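Local coordinates for putative sugar isomerase (Parabacteroides distasonis, PDB 3LMZ), which probably isomerises a sugar, using a xylose isomerase-like TIM barrel, at the interface of chains A and B. Numbering follows the deposited sequence. Chains: chain A/B, Putative sugar isomerase.

The interface of chains A and B. Residues chain A 41-43, 251; chain B 204, 207, 245.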
loop_
_atom_site.group_PDB
_atom_site.type_symbol
_atom_site.label_atom_id
_atom_site.label_comp_id
_atom_site.label_asym_id
_atom_site.label_seq_id
_atom_site.Cartn_x
_atom_site.Cartn_y
_atom_site.Cartn_z
ATOM N N ARG A 41 6.287 7.330 9.047
ATOM C CA ARG A 41 4.886 6.885 9.016
ATOM C C ARG A 41 4.755 5.542 8.232
ATOM O O ARG A 41 3.900 4.764 8.557
ATOM C CB ARG A 41 3.972 7.965 8.397
ATOM C CG ARG A 41 3.757 9.192 9.245
ATOM C CD ARG A 41 2.665 10.100 8.616
ATOM N NE ARG A 41 1.343 9.480 8.713
ATOM C CZ ARG A 41 0.263 9.882 8.043
ATOM N NH1 ARG A 41 0.341 10.923 7.245
ATOM N NH2 ARG A 41 -0.894 9.269 8.173
ATOM N N LEU A 42 5.599 5.354 7.216
ATOM C CA LEU A 42 5.628 4.103 6.459
ATOM C C LEU A 42 6.433 2.977 7.058
ATOM O O LEU A 42 6.484 1.899 6.512
ATOM C CB LEU A 42 6.154 4.339 5.044
ATOM C CG LEU A 42 5.366 5.253 4.141
ATOM C CD1 LEU A 42 6.272 5.680 2.942
ATOM C CD2 LEU A 42 4.104 4.569 3.708
ATOM N N ASP A 43 7.021 3.190 8.239
ATOM C CA ASP A 43 7.890 2.195 8.885
ATOM C C ASP A 43 9.093 1.805 8.038
ATOM O O ASP A 43 9.522 0.659 8.016
ATOM C CB ASP A 43 7.090 0.969 9.312
ATOM C CG ASP A 43 7.814 0.059 10.323
ATOM O OD1 ASP A 43 8.599 0.564 11.171
ATOM O OD2 ASP A 43 7.602 -1.191 10.271
ATOM N N LYS A 251 5.466 -4.704 0.730
ATOM C CA LYS A 251 5.564 -5.356 2.040
ATOM C C LYS A 251 4.849 -6.732 2.000
ATOM O O LYS A 251 5.345 -7.740 2.495
ATOM C CB LYS A 251 4.960 -4.506 3.149
ATOM C CG LYS A 251 5.821 -3.330 3.604
ATOM C CD LYS A 251 5.068 -2.504 4.665
ATOM C CE LYS A 251 5.881 -1.364 5.226
ATOM N NZ LYS A 251 5.127 -0.623 6.323
ATOM N N GLU B 204 -2.452 -0.039 10.068
ATOM C CA GLU B 204 -2.396 -0.266 8.625
ATOM C C GLU B 204 -2.532 -1.764 8.375
ATOM O O GLU B 204 -1.917 -2.548 9.067
ATOM C CB GLU B 204 -1.050 0.249 8.087
ATOM C CG GLU B 204 -0.918 1.734 8.138
ATOM C CD GLU B 204 -0.349 2.301 9.438
ATOM O OE1 GLU B 204 -0.388 1.663 10.519
ATOM O OE2 GLU B 204 0.154 3.477 9.420
ATOM N N ARG B 207 0.112 -4.757 9.142
ATOM C CA ARG B 207 0.891 -4.483 10.361
ATOM C C ARG B 207 0.306 -5.125 11.604
ATOM O O ARG B 207 0.974 -5.166 12.634
ATOM C CB ARG B 207 1.068 -2.985 10.599
ATOM C CG ARG B 207 1.768 -2.294 9.518
ATOM C CD ARG B 207 2.127 -0.887 9.947
ATOM N NE ARG B 207 2.548 0.040 8.897
ATOM C CZ ARG B 207 3.085 1.213 9.128
ATOM N NH1 ARG B 207 3.414 1.569 10.366
ATOM N NH2 ARG B 207 3.362 1.962 8.119
ATOM N N GLU B 245 -1.406 2.590 1.998
ATOM C CA GLU B 245 -0.612 1.416 2.354
ATOM C C GLU B 245 -1.511 0.215 2.591
ATOM O O GLU B 245 -1.235 -0.893 2.142
ATOM C CB GLU B 245 0.201 1.658 3.634
ATOM C CG GLU B 245 1.045 0.452 4.065
ATOM C CD GLU B 245 1.883 0.671 5.323
ATOM O OE1 GLU B 245 2.104 1.873 5.672
ATOM O OE2 GLU B 245 2.343 -0.355 5.867
HETATM O O HOH W 1 2.049 4.896 10.761
#
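Carboxylate oxygen OE2 of B:Glu245 is gripped from opposite faces of its plane by two basic groups, one from each chain. From across the interface A:Lys251 NZ makes a salt bridge and hydrogen bond to B:Glu245 OE2 at 2.8 Å, descending from above the carboxylate plane. From its own chain B:Arg207 offers NE to B:Glu245 OE2 at 3.1 Å and NH2 to B:Glu245 OE1 at 2.8 Å, a side-on grip, NH2 on the syn lone pair of OE1 and NE on the syn side of OE2 but well out of its plane, that probably limits the turning of the carboxylate. The lysine chain is extended beyond CG and crosses the glutamate at about a right angle; A:Lys251 NZ also donates to A:Leu42 O at 2.9 Å, from above the carbonyl plane, tying the loop to the same cluster. B:Arg207 NH2 also points edge-on across the interface to A:Arg41 O at 2.9 Å, a fairly straight bond (159° at H) on a carbonyl lone pair. The guanidinium is sandwiched between A:Asp43 CB, near the rim of one face, and the carboxylate carbon of B:Glu204, over the centre of the other. With the B:Glu204 chain bent at chi2 (89°), OE2 meets a water that also binds A:Arg41 O. A leucine replacing B:Arg207 would probably leave A:Arg41 O without its cross-chain donor and B:Glu245 freer to turn. The patch joins the end of helix 32-41, the following loop and helix 240-256 of chain A to the same C-terminal helix and a loop of chain B, within a two-fold contact of the deposited assembly that may or may not be the solution dimer.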